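Local coordinates for protein 8-amino-8-demethylriboflavin N,N-dimethyltransferase (Streptomyces davawensis, PDB 4D7K) that transfers two methyl groups from S-adenosyl methionine to 8-amino-8-demethylriboflavin, the last two steps in making the antibiotic roseoflavin, at residues A[102-107]-A[159-164]; A[181-186]-A[243-248]; A[206-211]-A[235-240]; A[248-253]-A[281-286]; A[265-270]-A[321-326]. All coordinates share one frame; numbering follows the deposited sequence.

Contact 1 of 5, residues A[102-107]-A[159-164]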
# COMPACT_ATOMS: atom_id res chain seq x y z
N ARG A 102 -9.95 -10.91 6.81
CA ARG A 102 -9.78 -11.25 5.40
C ARG A 102 -10.53 -10.26 4.53
O ARG A 102 -10.11 -9.96 3.41
CB ARG A 102 -10.26 -12.68 5.12
CG ARG A 102 -9.98 -13.17 3.71
CD ARG A 102 -10.59 -14.54 3.45
NE ARG A 102 -10.27 -15.01 2.10
CZ ARG A 102 -10.89 -14.60 1.00
NH1 ARG A 102 -11.88 -13.71 1.08
NH2 ARG A 102 -10.53 -15.07 -0.19
N GLY A 103 -11.65 -9.77 5.05
CA GLY A 103 -12.51 -8.86 4.31
C GLY A 103 -11.82 -7.58 3.88
O GLY A 103 -11.81 -7.24 2.70
N MET A 104 -11.23 -6.88 4.83
CA MET A 104 -10.57 -5.61 4.54
C MET A 104 -9.30 -5.81 3.71
O MET A 104 -8.90 -4.92 2.95
CB MET A 104 -10.24 -4.86 5.83
CG MET A 104 -9.04 -5.41 6.58
SD MET A 104 -8.49 -4.33 7.90
CE MET A 104 -9.91 -4.35 8.98
N THR A 105 -8.68 -6.98 3.83
CA THR A 105 -7.42 -7.24 3.17
C THR A 105 -7.63 -7.59 1.69
O THR A 105 -6.76 -7.33 0.86
CB THR A 105 -6.64 -8.36 3.90
OG1 THR A 105 -6.49 -8.00 5.28
CG2 THR A 105 -5.26 -8.57 3.30
N THR A 106 -8.80 -8.14 1.36
CA THR A 106 -9.10 -8.49 -0.02
C THR A 106 -9.89 -7.42 -0.78
O THR A 106 -9.63 -7.18 -1.96
CB THR A 106 -9.89 -9.81 -0.11
OG1 THR A 106 -11.06 -9.74 0.72
CG2 THR A 106 -9.03 -10.98 0.33
N PHE A 107 -10.85 -6.78 -0.11
CA PHE A 107 -11.76 -5.86 -0.81
C PHE A 107 -11.04 -4.68 -1.46
O PHE A 107 -11.28 -4.37 -2.63
CB PHE A 107 -12.83 -5.31 0.14
CG PHE A 107 -13.69 -4.25 -0.49
CD1 PHE A 107 -14.68 -4.59 -1.40
CD2 PHE A 107 -13.51 -2.91 -0.19
CE1 PHE A 107 -15.46 -3.61 -2.00
CE2 PHE A 107 -14.29 -1.93 -0.78
CZ PHE A 107 -15.27 -2.28 -1.68
N MET A 159 -16.63 -4.29 6.71
CA MET A 159 -17.41 -3.40 7.58
C MET A 159 -17.58 -3.97 8.98
O MET A 159 -17.61 -3.23 9.96
CB MET A 159 -18.79 -3.12 6.97
CG MET A 159 -18.76 -2.32 5.69
SD MET A 159 -17.95 -0.72 5.92
CE MET A 159 -16.47 -0.95 4.93
N VAL A 160 -17.72 -5.29 9.08
CA VAL A 160 -17.80 -5.95 10.38
C VAL A 160 -16.46 -5.82 11.09
O VAL A 160 -16.40 -5.56 12.29
CB VAL A 160 -18.19 -7.44 10.25
CG1 VAL A 160 -18.00 -8.18 11.58
CG2 VAL A 160 -19.62 -7.57 9.74
N GLU A 161 -15.37 -5.99 10.33
CA GLU A 161 -14.02 -5.94 10.88
C GLU A 161 -13.66 -4.55 11.41
O GLU A 161 -13.09 -4.42 12.50
CB GLU A 161 -13.01 -6.38 9.81
CG GLU A 161 -13.16 -7.85 9.43
CD GLU A 161 -12.61 -8.17 8.06
OE1 GLU A 161 -12.01 -7.28 7.43
OE2 GLU A 161 -12.77 -9.33 7.61
N PHE A 162 -13.99 -3.50 10.65
CA PHE A 162 -13.76 -2.13 11.09
C PHE A 162 -14.57 -1.82 12.35
O PHE A 162 -14.11 -1.10 13.23
CB PHE A 162 -14.11 -1.14 9.99
CG PHE A 162 -13.13 -1.13 8.84
CD1 PHE A 162 -11.76 -1.12 9.08
CD2 PHE A 162 -13.57 -1.13 7.53
CE1 PHE A 162 -10.86 -1.12 8.02
CE2 PHE A 162 -12.68 -1.13 6.48
CZ PHE A 162 -11.32 -1.12 6.73
N GLY A 163 -15.77 -2.37 12.43
CA GLY A 163 -16.60 -2.21 13.61
C GLY A 163 -15.98 -2.87 14.83
O GLY A 163 -16.04 -2.33 15.94
N GLN A 164 -15.39 -4.04 14.64
CA GLN A 164 -14.73 -4.74 15.73
C GLN A 164 -13.44 -4.03 16.11
O GLN A 164 -13.09 -3.95 17.29
CB GLN A 164 -14.45 -6.20 15.34
CG GLN A 164 -15.70 -7.05 15.12
CD GLN A 164 -15.41 -8.43 14.53
OE1 GLN A 164 -14.38 -8.65 13.90
NE2 GLN A 164 -16.32 -9.37 14.76
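A Met-aromatic contact between Met104 and Phe162, together with a two-pronged carboxylate grip by Glu161, joins helix 102-107 to helix 149-165, the axes of the short segments 8.7 Å apart at 125°. Glu161 aims at the opening turn of helix 102-107 with both oxygens. Gly103 N donates to Glu161 OE2 at 2.8 Å, and Met104 N donates to Glu161 OE1 at 2.7 Å. Each oxygen receives its hydrogen on the syn lone pair, and the pair of bonds fixes the rotation of the carboxylate. An acid suits this buried place because early N-H groups of a helix need acceptors from outside it, and their dipoles would probably favour a negative charge. Gly103, having no side chain, lets OE2 come right up to the backbone. The flexible thioether of Met104 bends at its last torsion (chi3 64°), which puts CE 3.8 Å from Glu161 CB. Tyr18 of the second subunit packs on both Met104 and Phe162, so the pair borders the dimer interface. Met104 SD lies 4.9 Å from the centroid of the Phe162 ring, oblique to it, while Met104 CE reaches Phe162 CE1 at 3.5 Å.

Contact 2 of 5, residues A[181-186]-A[243-248]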
# COMPACT_ATOMS: atom_id res chain seq x y z
N ARG A 181 -31.79 2.97 28.28
CA ARG A 181 -32.52 2.47 27.12
C ARG A 181 -31.98 3.04 25.82
O ARG A 181 -32.10 4.23 25.54
CB ARG A 181 -34.01 2.78 27.26
CG ARG A 181 -34.87 2.01 26.27
CD ARG A 181 -36.35 2.30 26.45
NE ARG A 181 -37.15 1.60 25.45
CZ ARG A 181 -38.42 1.86 25.19
NH1 ARG A 181 -39.06 2.81 25.87
NH2 ARG A 181 -39.06 1.17 24.26
N PHE A 182 -31.38 2.17 25.01
CA PHE A 182 -30.73 2.58 23.79
C PHE A 182 -31.59 2.33 22.56
O PHE A 182 -32.32 1.34 22.49
CB PHE A 182 -29.39 1.86 23.64
CG PHE A 182 -28.45 2.10 24.78
CD1 PHE A 182 -28.48 1.29 25.90
CD2 PHE A 182 -27.53 3.14 24.73
CE1 PHE A 182 -27.61 1.51 26.96
CE2 PHE A 182 -26.66 3.37 25.78
CZ PHE A 182 -26.70 2.55 26.89
N ALA A 183 -31.50 3.24 21.59
CA ALA A 183 -32.22 3.10 20.34
C ALA A 183 -31.26 3.24 19.17
O ALA A 183 -30.93 4.35 18.75
CB ALA A 183 -33.34 4.13 20.24
N ASP A 184 -30.79 2.11 18.66
CA ASP A 184 -29.84 2.10 17.56
C ASP A 184 -30.55 2.22 16.22
O ASP A 184 -31.08 1.24 15.70
CB ASP A 184 -28.98 0.83 17.59
CG ASP A 184 -27.64 1.01 16.90
OD1 ASP A 184 -27.54 1.87 16.00
OD2 ASP A 184 -26.69 0.29 17.26
N ILE A 185 -30.57 3.43 15.67
CA ILE A 185 -31.22 3.67 14.39
C ILE A 185 -30.27 3.36 13.24
O ILE A 185 -29.28 4.07 13.03
CB ILE A 185 -31.70 5.13 14.26
CG1 ILE A 185 -32.48 5.54 15.51
CG2 ILE A 185 -32.55 5.31 13.01
CD1 ILE A 185 -33.65 4.63 15.83
N GLY A 186 -30.57 2.28 12.52
CA GLY A 186 -29.71 1.81 11.44
C GLY A 186 -28.56 0.98 11.98
O GLY A 186 -27.46 1.01 11.43
N THR A 243 -40.45 5.08 21.24
CA THR A 243 -40.65 6.26 22.07
C THR A 243 -40.31 5.97 23.53
O THR A 243 -40.67 4.91 24.06
CB THR A 243 -42.11 6.76 21.97
OG1 THR A 243 -42.42 7.06 20.60
CG2 THR A 243 -42.33 8.01 22.82
N GLY A 244 -39.62 6.90 24.18
CA GLY A 244 -39.31 6.76 25.59
C GLY A 244 -37.88 6.33 25.86
O GLY A 244 -37.52 6.03 26.99
N CYS A 245 -37.07 6.29 24.81
CA CYS A 245 -35.66 5.95 24.96
C CYS A 245 -34.88 7.19 25.39
O CYS A 245 -35.17 8.30 24.95
CB CYS A 245 -35.10 5.38 23.66
SG CYS A 245 -35.86 3.81 23.16
N ASP A 246 -33.90 7.00 26.27
CA ASP A 246 -33.13 8.13 26.78
C ASP A 246 -31.80 8.26 26.05
O ASP A 246 -30.99 9.13 26.36
CB ASP A 246 -32.91 7.99 28.29
CG ASP A 246 -32.29 6.67 28.68
OD1 ASP A 246 -32.49 5.68 27.95
OD2 ASP A 246 -31.61 6.61 29.73
N ALA A 247 -31.57 7.39 25.07
CA ALA A 247 -30.39 7.47 24.23
C ALA A 247 -30.69 7.00 22.81
O ALA A 247 -31.07 5.85 22.61
CB ALA A 247 -29.24 6.66 24.83
N TYR A 248 -30.53 7.89 21.84
CA TYR A 248 -30.71 7.56 20.44
C TYR A 248 -29.38 7.63 19.71
O TYR A 248 -28.65 8.60 19.83
CB TYR A 248 -31.73 8.50 19.78
CG TYR A 248 -33.14 8.29 20.26
CD1 TYR A 248 -33.56 8.78 21.49
CD2 TYR A 248 -34.06 7.60 19.48
CE1 TYR A 248 -34.86 8.58 21.92
CE2 TYR A 248 -35.36 7.40 19.91
CZ TYR A 248 -35.75 7.90 21.13
OH TYR A 248 -37.04 7.70 21.57
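Phe182 pairs with Ala247 and Ala183 with Tyr248 in parallel register, a backbone bond running from Ala183 N to Ala247 O at 2.8 Å. One residue earlier the pairing frays: Arg181 O takes only weak bonds, from Ala247 N at 3.2 Å and from Asp246 N. The Asp246 side chain serves the N-H groups instead. Its OD1 receives a weak bond from Arg181 N and its OD2 a bond from Thr180 N, so the short acid takes up two successive N-H groups where the strand begins. The Arg181 side chain leaves with CG anti to the backbone N (chi1 -167°) and stays extended to NE, beside Cys245, whose SG lies over one face of the guanidinium, 3.4 Å from Arg181 NE. Beyond it, Arg181 NH1 reaches Thr243 O in a weak bond. Alanines keep the two sheet faces thin enough for aromatic neighbours: Ala183 CB meets Tyr248 CD2 at 3.6 Å, and on the other face Ala247 CB meets Phe182 CD2 at 3.9 Å, beside helix 191-199. Pairing of the first strand of the domain with the fourth, 247-251, is the central junction of the Rossmann-like sheet in class I methyltransferases.

Contact 3 of 5, residues A[206-211]-A[235-240]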
# COMPACT_ATOMS: atom_id res chain seq x y z
N VAL A 206 -33.21 -1.04 21.57
CA VAL A 206 -34.14 -1.19 20.46
C VAL A 206 -33.38 -1.07 19.14
O VAL A 206 -32.78 -0.04 18.85
CB VAL A 206 -35.26 -0.13 20.50
CG1 VAL A 206 -36.20 -0.33 19.32
CG2 VAL A 206 -36.03 -0.21 21.81
N LEU A 207 -33.39 -2.14 18.36
CA LEU A 207 -32.71 -2.15 17.07
C LEU A 207 -33.65 -1.78 15.93
O LEU A 207 -34.61 -2.51 15.65
CB LEU A 207 -32.09 -3.52 16.81
CG LEU A 207 -31.42 -3.70 15.45
CD1 LEU A 207 -30.35 -2.63 15.26
CD2 LEU A 207 -30.81 -5.09 15.34
N VAL A 208 -33.38 -0.66 15.28
CA VAL A 208 -34.21 -0.18 14.19
C VAL A 208 -33.48 -0.25 12.85
O VAL A 208 -32.47 0.43 12.66
CB VAL A 208 -34.66 1.27 14.42
CG1 VAL A 208 -35.40 1.80 13.20
CG2 VAL A 208 -35.53 1.37 15.66
N ASP A 209 -33.98 -1.07 11.94
CA ASP A 209 -33.37 -1.21 10.62
C ASP A 209 -34.33 -1.83 9.61
O ASP A 209 -35.41 -2.31 9.97
CB ASP A 209 -32.08 -2.03 10.71
CG ASP A 209 -31.11 -1.73 9.58
OD1 ASP A 209 -31.53 -1.75 8.41
OD2 ASP A 209 -29.92 -1.46 9.87
N GLY A 210 -33.93 -1.83 8.34
CA GLY A 210 -34.75 -2.37 7.28
C GLY A 210 -34.82 -3.88 7.31
O GLY A 210 -34.16 -4.52 8.14
N PRO A 211 -35.61 -4.47 6.41
CA PRO A 211 -35.83 -5.92 6.36
C PRO A 211 -34.66 -6.67 5.72
O PRO A 211 -34.68 -7.90 5.67
CB PRO A 211 -37.09 -6.05 5.51
CG PRO A 211 -37.04 -4.88 4.60
CD PRO A 211 -36.41 -3.76 5.39
N GLY A 235 -38.65 -2.02 9.51
CA GLY A 235 -39.45 -1.17 8.65
C GLY A 235 -38.78 0.15 8.33
O GLY A 235 -37.59 0.34 8.59
N ASP A 236 -39.55 1.07 7.75
CA ASP A 236 -39.06 2.40 7.42
C ASP A 236 -38.79 3.20 8.70
O ASP A 236 -39.54 3.09 9.67
CB ASP A 236 -40.07 3.13 6.53
CG ASP A 236 -39.60 4.50 6.12
OD1 ASP A 236 -38.88 4.60 5.10
OD2 ASP A 236 -39.94 5.49 6.81
N PHE A 237 -37.72 3.98 8.68
CA PHE A 237 -37.29 4.75 9.86
C PHE A 237 -38.40 5.63 10.45
O PHE A 237 -38.57 5.67 11.66
CB PHE A 237 -36.09 5.63 9.51
CG PHE A 237 -34.79 4.87 9.39
CD1 PHE A 237 -34.69 3.57 9.86
CD2 PHE A 237 -33.68 5.47 8.82
CE1 PHE A 237 -33.49 2.88 9.75
CE2 PHE A 237 -32.49 4.78 8.71
CZ PHE A 237 -32.39 3.49 9.18
N PHE A 238 -39.15 6.31 9.59
CA PHE A 238 -40.14 7.28 10.04
C PHE A 238 -41.41 6.66 10.63
O PHE A 238 -42.34 7.37 10.99
CB PHE A 238 -40.53 8.20 8.88
CG PHE A 238 -39.42 9.10 8.41
CD1 PHE A 238 -39.23 10.34 8.98
CD2 PHE A 238 -38.55 8.69 7.41
CE1 PHE A 238 -38.21 11.17 8.56
CE2 PHE A 238 -37.53 9.51 6.98
CZ PHE A 238 -37.36 10.76 7.56
N ASP A 239 -41.44 5.33 10.73
CA ASP A 239 -42.61 4.64 11.25
C ASP A 239 -42.31 3.87 12.53
O ASP A 239 -43.06 3.96 13.51
CB ASP A 239 -43.18 3.68 10.20
CG ASP A 239 -43.73 4.41 8.99
OD1 ASP A 239 -44.92 4.80 9.02
OD2 ASP A 239 -42.98 4.59 8.01
N VAL A 240 -41.21 3.13 12.54
CA VAL A 240 -40.92 2.22 13.64
C VAL A 240 -40.03 2.84 14.72
O VAL A 240 -39.42 2.13 15.51
CB VAL A 240 -40.23 0.94 13.12
CG1 VAL A 240 -41.18 0.17 12.21
CG2 VAL A 240 -38.94 1.27 12.40
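Gly235 N donates to Asp209 O at 3.3 Å, a nearly straight bond (161° at the hydrogen) that ties the end of strand 204-209 to the loop after strand 230-234. The donor is tilted somewhat from the carbonyl plane. Glycine suits position 235 because its backbone angles would jam a side chain against the preceding carbonyl. Beside this bond, Val208 fills the apolar part of the contact. With CG1 anti to the backbone N (chi1 174°), the valine brings one methyl against two partners: Val208 CG1 lies 3.7 Å from Val240 CG2 and 3.8 Å from Phe237 CD1. The two valines lie alongside one another, pointing opposite ways, whereas Val208 and the phenylalanine meet at a slant. These loops follow neighbouring strands of the Rossmann-like sheet, where class I methyltransferases hold their methyl donor; Asp209, Gly235, Asp236 and Phe237 are predicted to bind S-adenosyl methionine. An acid ending the second strand is consistent with the family's usual hold on the cofactor ribose. Here Asp209 OD2 accepts from Gly188 N. The loop keeps its own shape through an Asx turn, Asp236 OD2 accepting from Phe238 N at 3.0 Å from above the carboxylate plane. Phe237 packs on Leu265 of helix 259-270 and also turns its ring edge to Asp209, with Phe237 CE1 4.2 Å from Asp209 CA.

Contact 4 of 5, residues A[248-253]-A[281-286]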
# COMPACT_ATOMS: atom_id res chain seq x y z
N TYR A 248 -30.53 7.89 21.84
CA TYR A 248 -30.71 7.56 20.44
C TYR A 248 -29.38 7.63 19.71
O TYR A 248 -28.65 8.60 19.83
CB TYR A 248 -31.73 8.50 19.78
CG TYR A 248 -33.14 8.29 20.26
CD1 TYR A 248 -33.56 8.78 21.49
CD2 TYR A 248 -34.06 7.60 19.48
CE1 TYR A 248 -34.86 8.58 21.92
CE2 TYR A 248 -35.36 7.40 19.91
CZ TYR A 248 -35.75 7.90 21.13
OH TYR A 248 -37.04 7.70 21.57
N VAL A 249 -29.08 6.58 18.94
CA VAL A 249 -27.78 6.47 18.29
C VAL A 249 -27.89 6.42 16.77
O VAL A 249 -28.62 5.60 16.21
CB VAL A 249 -27.03 5.22 18.78
CG1 VAL A 249 -25.66 5.13 18.13
CG2 VAL A 249 -26.91 5.22 20.30
N LEU A 250 -27.17 7.33 16.10
CA LEU A 250 -27.11 7.37 14.64
C LEU A 250 -25.69 7.11 14.16
O LEU A 250 -24.85 8.00 14.20
CB LEU A 250 -27.59 8.73 14.12
CG LEU A 250 -29.10 8.96 14.04
CD1 LEU A 250 -29.38 10.42 13.76
CD2 LEU A 250 -29.70 8.08 12.97
N ARG A 251 -25.43 5.89 13.71
CA ARG A 251 -24.07 5.51 13.34
C ARG A 251 -23.91 5.29 11.83
O ARG A 251 -24.34 4.28 11.29
CB ARG A 251 -23.64 4.25 14.10
CG ARG A 251 -24.66 3.11 14.09
CD ARG A 251 -24.21 1.96 14.97
NE ARG A 251 -24.59 0.66 14.42
CZ ARG A 251 -23.81 -0.08 13.63
NH1 ARG A 251 -22.60 0.36 13.30
NH2 ARG A 251 -24.24 -1.25 13.18
N GLY A 252 -23.29 6.27 11.17
CA GLY A 252 -23.03 6.19 9.74
C GLY A 252 -24.31 6.12 8.93
O GLY A 252 -24.49 5.22 8.10
N VAL A 253 -25.21 7.07 9.17
CA VAL A 253 -26.50 7.08 8.51
C VAL A 253 -26.70 8.34 7.68
O VAL A 253 -27.00 8.28 6.49
CB VAL A 253 -27.65 6.96 9.53
CG1 VAL A 253 -29.00 7.06 8.83
CG2 VAL A 253 -27.53 5.66 10.31
N LEU A 281 -29.35 12.43 21.98
CA LEU A 281 -29.11 11.87 20.66
C LEU A 281 -27.60 11.83 20.45
O LEU A 281 -26.94 12.86 20.48
CB LEU A 281 -29.79 12.71 19.57
CG LEU A 281 -29.40 12.41 18.12
CD1 LEU A 281 -29.67 10.96 17.76
CD2 LEU A 281 -30.13 13.34 17.17
N LEU A 282 -27.06 10.63 20.28
CA LEU A 282 -25.62 10.47 20.10
C LEU A 282 -25.30 10.13 18.65
O LEU A 282 -25.68 9.06 18.16
CB LEU A 282 -25.07 9.38 21.02
CG LEU A 282 -25.52 9.43 22.49
CD1 LEU A 282 -24.96 8.24 23.25
CD2 LEU A 282 -25.12 10.74 23.16
N ILE A 283 -24.62 11.03 17.96
CA ILE A 283 -24.26 10.79 16.57
C ILE A 283 -22.79 10.38 16.46
O ILE A 283 -21.89 11.13 16.83
CB ILE A 283 -24.52 12.02 15.68
CG1 ILE A 283 -25.98 12.45 15.80
CG2 ILE A 283 -24.19 11.70 14.23
CD1 ILE A 283 -26.36 13.61 14.91
N LEU A 284 -22.57 9.18 15.96
CA LEU A 284 -21.23 8.63 15.83
C LEU A 284 -20.73 8.84 14.40
O LEU A 284 -21.31 8.32 13.45
CB LEU A 284 -21.21 7.15 16.21
CG LEU A 284 -21.15 6.77 17.70
CD1 LEU A 284 -22.28 7.39 18.51
CD2 LEU A 284 -21.18 5.26 17.86
N ASP A 285 -19.66 9.61 14.26
CA ASP A 285 -19.15 9.95 12.94
C ASP A 285 -17.74 10.52 13.03
O ASP A 285 -17.22 10.75 14.12
CB ASP A 285 -20.09 10.96 12.26
CG ASP A 285 -19.98 10.93 10.74
OD1 ASP A 285 -19.07 10.27 10.20
OD2 ASP A 285 -20.82 11.58 10.07
N SER A 286 -17.13 10.73 11.87
CA SER A 286 -15.89 11.50 11.79
C SER A 286 -16.25 12.95 11.50
O SER A 286 -17.02 13.24 10.58
CB SER A 286 -14.97 10.94 10.70
OG SER A 286 -13.76 11.67 10.64
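Leu250 and Leu281 meet methyl to methyl on one face of the sheet, Leu250 CD1 lying 4.0 Å from Leu281 CD1. Leu281 carries its CG anti to the backbone N (chi1 168°), and the turn at its next torsion (58°) swings CD1 across to the neighbouring strand, where it lies 3.8 Å from Tyr248 CB and also touches the carbonyl oxygen of that tyrosine. Ile283 packs more loosely, its CG1 4.4 Å from Leu250 CB. Val249 and Leu284 occupy the reverse face, with Val249 CG1 4.1 Å from Leu284 CD1. Branched aliphatic residues suit both faces, since each is covered by helices.

Between the faces runs a parallel pairing, the strand axes 4.7 Å apart at 16°. Leu282 N gives a short bond to Tyr248 O (2.6 Å), almost in line with the carbonyl; Leu250 N then donates to Leu282 O at 3.1 Å, and Leu284 N to Leu250 O at 3.1 Å from above the carbonyl plane. Past Arg251 the strands part. Arg251 itself leads away to bind Gly187 O through NH2, and Gly252 takes a positive phi that favours glycine as the chain turns off.

The two strands belong to a beta-alpha-beta unit with helix 259-270, whose Leu266 and Ile269 cover Leu250. Phe192 of helix 191-199 covers Val249 and Leu284 from the reverse side, while strands 181-185 and 337-344 flank the pair.

Contact 5 of 5, residues A[265-270]-A[321-326]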
# COMPACT_ATOMS: atom_id res chain seq x y z
N LEU A 265 -35.75 13.34 9.56
CA LEU A 265 -35.40 12.23 10.44
C LEU A 265 -35.02 12.73 11.84
O LEU A 265 -35.43 12.15 12.85
CB LEU A 265 -34.25 11.42 9.85
CG LEU A 265 -33.72 10.26 10.70
CD1 LEU A 265 -34.82 9.26 11.00
CD2 LEU A 265 -32.55 9.58 10.00
N LEU A 266 -34.25 13.81 11.88
CA LEU A 266 -33.83 14.38 13.15
C LEU A 266 -35.01 14.95 13.93
O LEU A 266 -35.05 14.87 15.16
CB LEU A 266 -32.78 15.47 12.91
CG LEU A 266 -31.43 14.98 12.37
CD1 LEU A 266 -30.63 16.16 11.83
CD2 LEU A 266 -30.65 14.24 13.44
N VAL A 267 -35.98 15.52 13.21
CA VAL A 267 -37.19 16.06 13.83
C VAL A 267 -38.04 14.94 14.43
O VAL A 267 -38.60 15.08 15.52
CB VAL A 267 -38.03 16.88 12.82
CG1 VAL A 267 -39.41 17.20 13.38
CG2 VAL A 267 -37.32 18.16 12.43
N ARG A 268 -38.12 13.82 13.71
CA ARG A 268 -38.86 12.66 14.18
C ARG A 268 -38.24 12.05 15.43
O ARG A 268 -38.94 11.60 16.33
CB ARG A 268 -38.95 11.61 13.07
CG ARG A 268 -40.05 11.87 12.06
CD ARG A 268 -41.43 11.62 12.65
NE ARG A 268 -41.62 10.22 13.03
CZ ARG A 268 -41.58 9.77 14.28
NH1 ARG A 268 -41.37 10.61 15.29
NH2 ARG A 268 -41.76 8.48 14.53
N ILE A 269 -36.91 12.03 15.48
CA ILE A 269 -36.21 11.57 16.67
C ILE A 269 -36.49 12.52 17.82
O ILE A 269 -36.76 12.10 18.95
CB ILE A 269 -34.69 11.46 16.43
CG1 ILE A 269 -34.40 10.40 15.37
CG2 ILE A 269 -33.96 11.12 17.73
CD1 ILE A 269 -32.94 10.31 14.98
N ARG A 270 -36.45 13.82 17.52
CA ARG A 270 -36.63 14.86 18.53
C ARG A 270 -37.95 14.74 19.30
O ARG A 270 -37.98 14.95 20.51
CB ARG A 270 -36.55 16.24 17.87
CG ARG A 270 -36.80 17.40 18.82
CD ARG A 270 -35.77 17.44 19.94
NE ARG A 270 -36.09 18.47 20.91
CZ ARG A 270 -36.83 18.28 22.00
NH1 ARG A 270 -37.32 17.07 22.26
NH2 ARG A 270 -37.08 19.28 22.82
N ALA A 321 -29.99 22.49 14.44
CA ALA A 321 -30.75 23.67 14.82
C ALA A 321 -32.15 23.63 14.23
O ALA A 321 -33.13 23.96 14.91
CB ALA A 321 -30.02 24.94 14.37
N ARG A 322 -32.25 23.21 12.98
CA ARG A 322 -33.54 23.12 12.30
C ARG A 322 -34.41 22.00 12.87
O ARG A 322 -35.62 21.97 12.64
CB ARG A 322 -33.33 22.90 10.80
CG ARG A 322 -32.67 24.07 10.08
CD ARG A 322 -32.73 23.90 8.57
NE ARG A 322 -31.73 22.95 8.07
CZ ARG A 322 -31.74 22.44 6.84
NH1 ARG A 322 -32.70 22.76 5.99
NH2 ARG A 322 -30.79 21.59 6.48
N ALA A 323 -33.80 21.09 13.62
CA ALA A 323 -34.53 19.98 14.22
C ALA A 323 -34.73 20.17 15.72
O ALA A 323 -35.32 19.31 16.39
CB ALA A 323 -33.81 18.67 13.95
N GLY A 324 -34.25 21.28 16.25
CA GLY A 324 -34.41 21.58 17.67
C GLY A 324 -33.45 20.83 18.57
O GLY A 324 -33.83 20.40 19.66
N PHE A 325 -32.21 20.68 18.12
CA PHE A 325 -31.18 20.05 18.94
C PHE A 325 -30.03 21.00 19.25
O PHE A 325 -29.76 21.94 18.50
CB PHE A 325 -30.63 18.80 18.24
CG PHE A 325 -31.49 17.59 18.39
CD1 PHE A 325 -31.55 16.91 19.59
CD2 PHE A 325 -32.22 17.10 17.31
CE1 PHE A 325 -32.34 15.78 19.73
CE2 PHE A 325 -33.01 15.97 17.45
CZ PHE A 325 -33.07 15.31 18.66
N ASP A 326 -29.34 20.73 20.35
CA ASP A 326 -28.14 21.48 20.72
C ASP A 326 -26.97 20.54 20.96
O ASP A 326 -27.11 19.53 21.66
CB ASP A 326 -28.39 22.33 21.96
CG ASP A 326 -28.66 23.78 21.63
OD1 ASP A 326 -28.10 24.27 20.62
OD2 ASP A 326 -29.44 24.43 22.36
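Arg270 lies against Phe325 and Gly324 by a bend in an otherwise extended chain. Its CG is anti to the backbone N (chi1 177°), and the turn at chi2 (61°) sets CD over one face of the Phe325 ring, 3.9 Å from the centroid, in a CH-pi contact. The chain then runs on until Arg270 NE donates to Gly324 O at 3.2 Å, with the acceptor close to the guanidinium plane. A long side chain suits this place: its methylenes cover an aromatic face while its polar end gains a carbonyl. Phe325 also uses its edge. The ring atom CE2 approaches Leu266 O to 3.3 Å in the ring plane and lies 3.6 Å from Arg270 CB. One turn back along helix 259-270 the fit is close and apolar, Leu266 CB touching Ala323 CB at 3.5 Å and Val267 CG2 lying 3.9 Å from the same methyl; a small residue lets the chain pass this near the helix. Gly324, at positive phi, ends helix 313-322 in a Schellman motif and releases the chain into strand 325-333. Since Arg270 NH1 also binds Gly274 O, the guanidinium gives hydrogen bonds to two carbonyls, whose dipoles probably ease its positive charge, while the methylenes do the apolar packing.

How the contacts relate
Contact 1 comes first along the chain and stands apart, its centre 20 to 33 Å from the others, beside the second subunit. Contacts 2 to 5 all reach the mixed seven-stranded sheet of the methyltransferase domain. Contacts 2 and 4 share Tyr248 and strand 247-251, their centres about 11 Å apart, and between them join three successive strands, 181-185, 247-251 and 280-285. Contact 3 falls within the span of chain between the segments of contact 2 and continues the sheet outward through strand 204-209. The segments of contacts 4 and 5 alternate in sequence: helix 259-270 links the two strands of contact 4 and packs on them. Sheet and helix thus form the body that carries the predicted cofactor site.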